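Local atomic coordinates of probable oxidoreductase protein (Rhizobium etli, PDB entry 4FB5), a protein that probably acts as a nucleotide-dependent oxidoreductase of the GFO/IDH/MocA family, although its substrate is not established. Residues L42-V47 / I348-L353; E181-F186 / W276-R281; T230-P235 / Q382-R387. All blocks are in the same frame, centred on the assembly; numbering follows the deposited sequence.

Interaction 1 of 3, residues L42-V47 / I348-L353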
loop_
_atom_site.group_PDB
_atom_site.type_symbol
_atom_site.label_atom_id
_atom_site.label_comp_id
_atom_site.label_asym_id
_atom_site.label_seq_id
_atom_site.Cartn_x
_atom_site.Cartn_y
_atom_site.Cartn_z
ATOM N N LEU A 42 9.892 -23.313 21.251
ATOM C CA LEU A 42 8.510 -23.198 20.929
ATOM C C LEU A 42 8.204 -24.069 19.731
ATOM O O LEU A 42 7.109 -24.643 19.611
ATOM C CB LEU A 42 8.199 -21.758 20.591
ATOM C CG LEU A 42 7.974 -20.790 21.749
ATOM C CD1 LEU A 42 7.761 -19.393 21.171
ATOM C CD2 LEU A 42 6.814 -21.214 22.595
ATOM N N ALA A 43 9.171 -24.157 18.840
ATOM C CA ALA A 43 8.997 -24.970 17.668
ATOM C C ALA A 43 8.877 -26.453 18.062
ATOM O O ALA A 43 7.872 -27.124 17.712
ATOM C CB ALA A 43 10.144 -24.731 16.649
ATOM N N TRP A 44 9.871 -26.949 18.805
ATOM C CA TRP A 44 9.878 -28.370 19.228
ATOM C C TRP A 44 8.592 -28.694 20.006
ATOM O O TRP A 44 7.973 -29.758 19.814
ATOM C CB TRP A 44 11.127 -28.731 20.057
ATOM C CG TRP A 44 12.426 -28.852 19.303
ATOM C CD1 TRP A 44 13.564 -28.077 19.459
ATOM C CD2 TRP A 44 12.732 -29.800 18.276
ATOM N NE1 TRP A 44 14.557 -28.501 18.587
ATOM C CE2 TRP A 44 14.069 -29.566 17.863
ATOM C CE3 TRP A 44 12.009 -30.832 17.664
ATOM C CZ2 TRP A 44 14.681 -30.330 16.873
ATOM C CZ3 TRP A 44 12.627 -31.598 16.685
ATOM C CH2 TRP A 44 13.945 -31.346 16.298
ATOM N N ASN A 45 8.151 -27.749 20.827
ATOM C CA ASN A 45 6.943 -27.953 21.609
ATOM C C ASN A 45 5.667 -27.940 20.779
ATOM O O ASN A 45 4.604 -28.223 21.318
ATOM C CB ASN A 45 6.884 -26.923 22.740
ATOM C CG ASN A 45 5.700 -27.102 23.658
ATOM O OD1 ASN A 45 5.531 -28.159 24.292
ATOM N ND2 ASN A 45 4.874 -26.047 23.777
ATOM N N ALA A 46 5.737 -27.653 19.475
ATOM C CA ALA A 46 4.487 -27.446 18.736
ATOM C C ALA A 46 4.340 -28.194 17.440
ATOM O O ALA A 46 3.223 -28.372 16.974
ATOM C CB ALA A 46 4.260 -25.974 18.491
ATOM N N VAL A 47 5.446 -28.591 16.832
ATOM C CA VAL A 47 5.387 -29.301 15.564
ATOM C C VAL A 47 4.259 -30.287 15.518
ATOM O O VAL A 47 3.490 -30.304 14.538
ATOM C CB VAL A 47 6.608 -30.170 15.269
ATOM C CG1 VAL A 47 7.267 -29.726 14.001
ATOM C CG2 VAL A 47 7.560 -30.270 16.466
ATOM N N ILE A 348 7.668 -24.887 10.947
ATOM C CA ILE A 348 7.783 -25.522 9.640
ATOM C C ILE A 348 9.219 -26.018 9.441
ATOM O O ILE A 348 9.442 -27.162 9.067
ATOM C CB ILE A 348 7.391 -24.523 8.570
ATOM C CG1 ILE A 348 5.890 -24.255 8.654
ATOM C CG2 ILE A 348 7.791 -24.992 7.201
ATOM C CD1 ILE A 348 5.439 -22.945 8.019
ATOM N N GLU A 349 10.208 -25.175 9.709
ATOM C CA GLU A 349 11.608 -25.620 9.617
ATOM C C GLU A 349 11.888 -26.843 10.526
ATOM O O GLU A 349 12.547 -27.771 10.124
ATOM C CB GLU A 349 12.545 -24.474 9.963
ATOM C CG GLU A 349 14.006 -24.826 9.859
ATOM C CD GLU A 349 14.907 -23.620 10.036
ATOM O OE1 GLU A 349 15.398 -23.460 11.179
ATOM O OE2 GLU A 349 15.106 -22.840 9.047
ATOM N N CYS A 350 11.370 -26.820 11.748
ATOM C CA CYS A 350 11.432 -27.951 12.643
ATOM C C CYS A 350 10.795 -29.179 11.975
ATOM O O CYS A 350 11.383 -30.273 11.925
ATOM C CB CYS A 350 10.724 -27.615 13.955
ATOM S SG CYS A 350 10.670 -29.019 15.087
ATOM N N ARG A 351 9.604 -28.988 11.429
ATOM C CA ARG A 351 8.988 -30.078 10.721
ATOM C C ARG A 351 9.956 -30.566 9.646
ATOM O O ARG A 351 10.281 -31.748 9.617
ATOM C CB ARG A 351 7.610 -29.714 10.168
ATOM C CG ARG A 351 6.936 -30.823 9.377
ATOM C CD ARG A 351 6.678 -32.035 10.240
ATOM N NE ARG A 351 6.369 -33.267 9.487
ATOM C CZ ARG A 351 7.273 -34.126 8.989
ATOM N NH1 ARG A 351 8.578 -33.893 9.120
ATOM N NH2 ARG A 351 6.871 -35.219 8.340
ATOM N N GLU A 352 10.488 -29.683 8.813
ATOM C CA GLU A 352 11.284 -30.185 7.704
ATOM C C GLU A 352 12.555 -30.890 8.172
ATOM O O GLU A 352 13.140 -31.695 7.436
ATOM C CB GLU A 352 11.603 -29.089 6.697
ATOM C CG GLU A 352 10.377 -28.557 6.004
ATOM C CD GLU A 352 9.720 -29.538 5.040
ATOM O OE1 GLU A 352 8.517 -29.829 5.221
ATOM O OE2 GLU A 352 10.384 -29.981 4.085
ATOM N N LEU A 353 12.980 -30.585 9.392
ATOM C CA LEU A 353 14.182 -31.179 9.932
ATOM C C LEU A 353 13.885 -32.630 10.275
ATOM O O LEU A 353 14.737 -33.516 10.084
ATOM C CB LEU A 353 14.638 -30.445 11.190
ATOM C CG LEU A 353 15.751 -31.169 11.951
ATOM C CD1 LEU A 353 16.817 -31.555 10.990
ATOM C CD2 LEU A 353 16.366 -30.352 13.080
#
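C350 meets W44 through its sulfur, which lies over one face of the indole. C350 SG is 3.8 Å from the centroid of the six-membered ring of W44, 26° off the ring normal. It is offset toward the rim, nearest W44 CE3. This is a Cys sulfur-aromatic contact. The C350 side chain leaves its helix with SG anti to the backbone N (chi1 176°), and this turn carries the sulfur across to the ring.

The remaining contacts are apolar. V47 borders the same sulfur with both methyls; its CG2 lies 3.6 Å from C350 SG. V47 CG1 also lies 3.8 Å from R351 CB. A43 brings its CB to 4.0 Å from C350 CB. L353, one turn further along the helix, brings CD2 to 4.1 Å from W44 CH2, at an oblique angle to the ring. C350 thus sits in a buried cup made by A43, W44 and V47. No hydrogen bond joins the two segments.

The polar ends are held by other parts of the chain. W44 NE1 bonds to S99 OG, which helps fix the indole. R351 forms a salt bridge with D53. W122 of strand 120-123 touches A43, W44, C350 and L353.

Helix 35-44 carries A43 and W44, and V47 opens helix 47-51. Helix 35-44 follows strand 27-31 and a glycine-rich turn that fits a Rossmann-type nucleotide-binding motif. The contact packs the late helix 344-358 against this first helix of the Rossmann fold.

Interaction 2 of 3, residues E181-F186 / W276-R281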
loop_
_atom_site.group_PDB
_atom_site.type_symbol
_atom_site.label_atom_id
_atom_site.label_comp_id
_atom_site.label_asym_id
_atom_site.label_seq_id
_atom_site.Cartn_x
_atom_site.Cartn_y
_atom_site.Cartn_z
ATOM N N GLU A 181 16.456 -7.314 -1.126
ATOM C CA GLU A 181 16.940 -6.285 -0.184
ATOM C C GLU A 181 16.766 -6.829 1.175
ATOM O O GLU A 181 15.681 -7.275 1.489
ATOM C CB GLU A 181 16.134 -4.982 -0.265
ATOM C CG GLU A 181 16.339 -4.120 -1.555
ATOM C CD GLU A 181 15.190 -3.077 -1.831
ATOM O OE1 GLU A 181 14.743 -2.380 -0.880
ATOM O OE2 GLU A 181 14.728 -2.927 -2.999
HETATM N N MSE A 182 17.790 -6.818 2.010
HETATM C CA MSE A 182 17.517 -7.085 3.425
HETATM C C MSE A 182 17.926 -5.955 4.341
HETATM O O MSE A 182 19.129 -5.704 4.506
HETATM C CB MSE A 182 18.066 -8.419 3.948
HETATM C CG MSE A 182 17.745 -8.597 5.434
HETATM SE SE MSE A 182 17.961 -10.418 6.050
HETATM C CE MSE A 182 17.234 -10.413 7.887
ATOM N N ASP A 183 16.915 -5.310 4.943
ATOM C CA ASP A 183 17.130 -4.146 5.805
ATOM C C ASP A 183 16.508 -4.172 7.214
ATOM O O ASP A 183 15.353 -4.617 7.423
ATOM C CB ASP A 183 16.690 -2.883 5.103
ATOM C CG ASP A 183 17.050 -2.879 3.662
ATOM O OD1 ASP A 183 18.239 -3.161 3.324
ATOM O OD2 ASP A 183 16.133 -2.581 2.845
ATOM N N GLU A 184 17.294 -3.693 8.171
ATOM C CA GLU A 184 16.810 -3.413 9.505
ATOM C C GLU A 184 17.459 -2.132 9.969
ATOM O O GLU A 184 18.202 -1.543 9.236
ATOM C CB GLU A 184 17.054 -4.589 10.458
ATOM C CG GLU A 184 16.543 -5.921 9.910
ATOM C CD GLU A 184 16.367 -7.041 10.957
ATOM O OE1 GLU A 184 16.547 -6.770 12.171
ATOM O OE2 GLU A 184 16.031 -8.202 10.558
ATOM N N ASP A 185 17.157 -1.676 11.171
ATOM C CA ASP A 185 17.725 -0.429 11.661
ATOM C C ASP A 185 18.306 -0.517 13.058
ATOM O O ASP A 185 18.464 0.506 13.707
ATOM C CB ASP A 185 16.723 0.714 11.599
ATOM C CG ASP A 185 15.467 0.446 12.424
ATOM O OD1 ASP A 185 15.434 -0.567 13.182
ATOM O OD2 ASP A 185 14.509 1.244 12.289
ATOM N N PHE A 186 18.648 -1.730 13.503
ATOM C CA PHE A 186 19.220 -1.875 14.833
ATOM C C PHE A 186 20.695 -1.423 14.936
ATOM O O PHE A 186 21.228 -1.356 16.038
ATOM C CB PHE A 186 19.008 -3.298 15.411
ATOM C CG PHE A 186 19.807 -4.363 14.740
ATOM C CD1 PHE A 186 21.121 -4.581 15.088
ATOM C CD2 PHE A 186 19.232 -5.192 13.778
ATOM C CE1 PHE A 186 21.925 -5.595 14.439
ATOM C CE2 PHE A 186 20.000 -6.230 13.165
ATOM C CZ PHE A 186 21.366 -6.415 13.500
ATOM N N TRP A 276 17.194 3.217 8.795
ATOM C CA TRP A 276 16.137 3.727 9.686
ATOM C C TRP A 276 14.744 3.485 9.138
ATOM O O TRP A 276 14.459 3.837 7.983
ATOM C CB TRP A 276 16.268 5.205 9.957
ATOM C CG TRP A 276 17.185 5.575 11.086
ATOM C CD1 TRP A 276 18.352 6.337 10.983
ATOM C CD2 TRP A 276 17.062 5.227 12.454
ATOM N NE1 TRP A 276 18.919 6.484 12.196
ATOM C CE2 TRP A 276 18.163 5.827 13.132
ATOM C CE3 TRP A 276 16.160 4.458 13.177
ATOM C CZ2 TRP A 276 18.372 5.692 14.519
ATOM C CZ3 TRP A 276 16.373 4.283 14.545
ATOM C CH2 TRP A 276 17.474 4.922 15.218
ATOM N N GLY A 277 13.891 2.888 9.984
ATOM C CA GLY A 277 12.538 2.586 9.602
ATOM C C GLY A 277 12.321 1.280 8.867
ATOM O O GLY A 277 11.209 0.901 8.643
ATOM N N ARG A 278 13.366 0.574 8.480
ATOM C CA ARG A 278 13.163 -0.791 8.088
ATOM C C ARG A 278 13.259 -1.666 9.349
ATOM O O ARG A 278 14.192 -1.544 10.135
ATOM C CB ARG A 278 14.220 -1.167 7.065
ATOM C CG ARG A 278 14.294 -0.209 5.838
ATOM C CD ARG A 278 12.983 -0.185 5.150
ATOM N NE ARG A 278 13.007 0.270 3.756
ATOM C CZ ARG A 278 11.890 0.396 3.049
ATOM N NH1 ARG A 278 10.768 0.110 3.647
ATOM N NH2 ARG A 278 11.886 0.828 1.802
ATOM N N LYS A 279 12.298 -2.545 9.574
ATOM C CA LYS A 279 12.315 -3.338 10.806
ATOM C C LYS A 279 12.675 -4.759 10.518
ATOM O O LYS A 279 13.539 -5.331 11.192
ATOM C CB LYS A 279 10.984 -3.291 11.543
ATOM C CG LYS A 279 10.456 -1.842 11.885
ATOM C CD LYS A 279 11.551 -0.940 12.472
ATOM C CE LYS A 279 10.952 0.335 13.009
ATOM N NZ LYS A 279 11.956 1.359 13.446
ATOM N N GLY A 280 12.031 -5.358 9.534
ATOM C CA GLY A 280 12.270 -6.753 9.278
ATOM C C GLY A 280 12.099 -6.961 7.809
ATOM O O GLY A 280 11.468 -7.920 7.418
ATOM N N ARG A 281 12.645 -6.049 6.993
ATOM C CA ARG A 281 12.354 -6.028 5.581
ATOM C C ARG A 281 13.252 -6.994 4.818
ATOM O O ARG A 281 14.478 -6.960 4.955
ATOM C CB ARG A 281 12.560 -4.635 5.021
ATOM C CG ARG A 281 12.563 -4.551 3.468
ATOM C CD ARG A 281 12.524 -3.087 3.113
ATOM N NE ARG A 281 12.889 -2.734 1.752
ATOM C CZ ARG A 281 11.995 -2.523 0.793
ATOM N NH1 ARG A 281 10.690 -2.630 1.057
ATOM N NH2 ARG A 281 12.403 -2.196 -0.423
#
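The contact belongs to the large mixed sheet of the C-terminal domain, where antiparallel strands 175-183 and 281-288 run side by side. D183 and R281 form a hydrogen-bonded antiparallel pair. D183 N donates to R281 O at 2.9 Å, and R281 N returns a bond to D183 O at 3.1 Å.

On the side-chain face of this pair, E181, D183 and R281 form a salt-bridge network. R281 is extended from CG to NE. Its NH2 meets E181 OE1 near the guanidinium plane. The E181 carboxylate is turned 52° from that plane. The D183 carboxylate lies nearly coplanar with the guanidinium, and its OD2 makes a weak bond to R281 NE at 3.4 Å. The R278 guanidinium lies over a face of the R281 guanidinium. The two acids probably offset the paired positive charge. R179 of the third subunit forms salt bridges with E181 OE1 and D183 OD1, and is the stronger partner of D183. Y287 of that subunit takes the R278 NE bond.

Beyond the strand end, D185 OD2 holds the loop with two bonds. K279 NZ forms a salt bridge with D185 OD2 at 2.8 Å, using the syn lone pair of that oxygen. G277 N approaches D185 OD2 from the anti side at 2.9 Å, 21° out of the carboxylate plane. D185 CG stands between its backbone N and carbonyl carbon (chi1 59°), which turns the carboxylate toward the loop. D185 CB also packs 3.6 Å from W276 CA.

K279 NZ bonds to Y306 of the third subunit as well. The arrangement is an antiparallel strand pair whose preceding loop is tied to D185, at a subunit interface.

Interaction 3 of 3, residues T230-P235 / Q382-R387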
loop_
_atom_site.group_PDB
_atom_site.type_symbol
_atom_site.label_atom_id
_atom_site.label_comp_id
_atom_site.label_asym_id
_atom_site.label_seq_id
_atom_site.Cartn_x
_atom_site.Cartn_y
_atom_site.Cartn_z
ATOM N N THR A 230 31.215 -6.297 -5.006
ATOM C CA THR A 230 30.640 -5.724 -3.836
ATOM C C THR A 230 31.108 -4.307 -3.529
ATOM O O THR A 230 32.281 -4.026 -3.613
ATOM C CB THR A 230 31.013 -6.619 -2.712
ATOM O OG1 THR A 230 30.523 -7.931 -3.015
ATOM C CG2 THR A 230 30.409 -6.146 -1.419
ATOM N N ASP A 231 30.175 -3.417 -3.199
ATOM C CA ASP A 231 30.485 -2.134 -2.576
ATOM C C ASP A 231 29.977 -2.233 -1.139
ATOM O O ASP A 231 28.936 -2.845 -0.891
ATOM C CB ASP A 231 29.838 -0.953 -3.309
ATOM C CG ASP A 231 30.420 0.382 -2.862
ATOM O OD1 ASP A 231 31.397 0.335 -2.073
ATOM O OD2 ASP A 231 29.930 1.473 -3.259
HETATM N N MSE A 232 30.733 -1.696 -0.185
HETATM C CA MSE A 232 30.380 -1.869 1.241
HETATM C C MSE A 232 30.418 -0.570 1.960
HETATM O O MSE A 232 31.252 0.259 1.625
HETATM C CB MSE A 232 31.290 -2.861 1.931
HETATM C CG MSE A 232 30.645 -4.168 1.918
HETATM SE SE MSE A 232 31.806 -5.491 2.590
HETATM C CE MSE A 232 30.611 -6.642 3.586
ATOM N N VAL A 233 29.497 -0.371 2.911
ATOM C CA VAL A 233 29.481 0.889 3.678
ATOM C C VAL A 233 29.746 0.721 5.192
ATOM O O VAL A 233 29.062 -0.049 5.847
ATOM C CB VAL A 233 28.155 1.699 3.456
ATOM C CG1 VAL A 233 28.312 3.161 3.876
ATOM C CG2 VAL A 233 27.705 1.650 2.021
ATOM N N LYS A 234 30.735 1.454 5.722
ATOM C CA LYS A 234 30.851 1.784 7.159
ATOM C C LYS A 234 30.214 3.171 7.461
ATOM O O LYS A 234 30.893 4.203 7.476
ATOM C CB LYS A 234 32.299 1.822 7.497
ATOM C CG LYS A 234 32.679 1.893 8.925
ATOM C CD LYS A 234 34.233 1.752 9.030
ATOM C CE LYS A 234 34.584 0.303 8.623
ATOM N NZ LYS A 234 35.992 -0.092 8.822
ATOM N N PRO A 235 28.897 3.198 7.741
ATOM C CA PRO A 235 28.268 4.509 7.927
ATOM C C PRO A 235 28.876 5.351 9.054
ATOM O O PRO A 235 28.808 6.590 8.957
ATOM C CB PRO A 235 26.814 4.150 8.272
ATOM C CG PRO A 235 26.944 2.732 8.956
ATOM C CD PRO A 235 28.005 2.070 8.114
ATOM N N GLN A 382 35.922 -10.349 -0.219
ATOM C CA GLN A 382 37.151 -10.285 -0.953
ATOM C C GLN A 382 36.865 -9.346 -2.096
ATOM O O GLN A 382 37.593 -8.351 -2.346
ATOM C CB GLN A 382 37.539 -11.671 -1.463
ATOM C CG GLN A 382 38.803 -11.617 -2.269
ATOM C CD GLN A 382 39.278 -12.984 -2.795
ATOM O OE1 GLN A 382 38.493 -13.936 -2.958
ATOM N NE2 GLN A 382 40.583 -13.052 -3.122
ATOM N N SER A 383 35.755 -9.630 -2.759
ATOM C CA SER A 383 35.351 -8.830 -3.854
ATOM C C SER A 383 35.493 -7.344 -3.595
ATOM O O SER A 383 35.697 -6.589 -4.548
ATOM C CB SER A 383 33.932 -9.196 -4.215
ATOM O OG SER A 383 33.432 -8.292 -5.164
ATOM N N PHE A 384 35.394 -6.900 -2.339
ATOM C CA PHE A 384 35.324 -5.459 -2.037
ATOM C C PHE A 384 36.681 -4.938 -1.744
ATOM O O PHE A 384 37.073 -3.832 -2.148
ATOM C CB PHE A 384 34.437 -5.187 -0.807
ATOM C CG PHE A 384 34.567 -3.784 -0.253
ATOM C CD1 PHE A 384 34.066 -2.703 -0.948
ATOM C CD2 PHE A 384 35.216 -3.550 0.944
ATOM C CE1 PHE A 384 34.186 -1.393 -0.448
ATOM C CE2 PHE A 384 35.358 -2.249 1.443
ATOM C CZ PHE A 384 34.851 -1.169 0.746
ATOM N N HIS A 385 37.404 -5.727 -0.973
ATOM C CA HIS A 385 38.776 -5.366 -0.629
ATOM C C HIS A 385 39.725 -5.374 -1.841
ATOM O O HIS A 385 40.570 -4.475 -1.987
ATOM C CB HIS A 385 39.239 -6.227 0.531
ATOM C CG HIS A 385 38.584 -5.830 1.813
ATOM N ND1 HIS A 385 38.725 -4.562 2.357
ATOM C CD2 HIS A 385 37.748 -6.509 2.637
ATOM C CE1 HIS A 385 38.011 -4.488 3.469
ATOM N NE2 HIS A 385 37.407 -5.654 3.660
ATOM N N GLU A 386 39.519 -6.335 -2.745
ATOM C CA GLU A 386 40.293 -6.391 -3.994
ATOM C C GLU A 386 39.698 -5.540 -5.123
ATOM O O GLU A 386 40.240 -5.526 -6.213
ATOM C CB GLU A 386 40.509 -7.843 -4.435
ATOM C CG GLU A 386 41.552 -8.561 -3.590
ATOM C CD GLU A 386 41.500 -10.062 -3.754
ATOM O OE1 GLU A 386 41.140 -10.541 -4.875
ATOM O OE2 GLU A 386 41.804 -10.776 -2.754
ATOM N N ARG A 387 38.573 -4.862 -4.860
ATOM C CA ARG A 387 37.940 -3.992 -5.819
ATOM C C ARG A 387 37.763 -4.576 -7.221
ATOM O O ARG A 387 37.938 -3.882 -8.224
ATOM C CB ARG A 387 38.675 -2.658 -5.854
ATOM C CG ARG A 387 38.082 -1.697 -4.847
ATOM C CD ARG A 387 38.799 -0.343 -4.772
ATOM N NE ARG A 387 38.735 0.437 -6.019
ATOM C CZ ARG A 387 37.778 1.317 -6.351
ATOM N NH1 ARG A 387 36.731 1.551 -5.553
ATOM N NH2 ARG A 387 37.868 1.975 -7.508
#
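F384 packs on T230 and M232 where the last turns of helix 367-385 lie on strand 225-233, a helix-on-sheet contact in the C-terminal domain.

The ring contacts come first. CB of selenomethionine M232 stands over the centre of the F384 ring, 3.8 Å from its centroid and 3° off the normal, a CH-pi contact. M232 SE is further off, 4.8 Å from the F384 centroid and oblique to the ring, a Met-aromatic contact. At the ring edge, T230 O lies in the plane, 3.5 Å from F384 CD1. D231 OD1 approaches F384 CE1 obliquely at 3.7 Å, but its salt bridge is with R260 of the third subunit. F384 CG is anti to the backbone N (chi1 167°), which swings the ring out from the helix over the strand. H252 meets this ring edge-to-face. With an alanine here, M232 CB would probably lose the face it rests on, and a gap would be likely to open between helix and strand.

One hydrogen bond crosses the contact. T230 OG1 bonds elsewhere, to M380 O. It is T230 N that donates to S383 OG at 3.0 Å, with an N-H...O angle of 131°.

Interaction 1 packs helix 344-358 on the Rossmann part, about 26 Å centre to centre from interaction 2 and 37 Å from interaction 3. Interactions 2 and 3 are about 20 Å apart between centres and reach the same mixed sheet. They also share the third subunit as a neighbour, while interactions 1 and 2 both touch the second. Along the chain, interaction 2 is nested within the loop closed by interaction 1. Interaction 3 crosses both. Helices 344-358 and 367-385 follow each other, yet the first packs on the Rossmann fold and the second on the sheet. The late part of the chain thus reaches both, which probably helps hold them together.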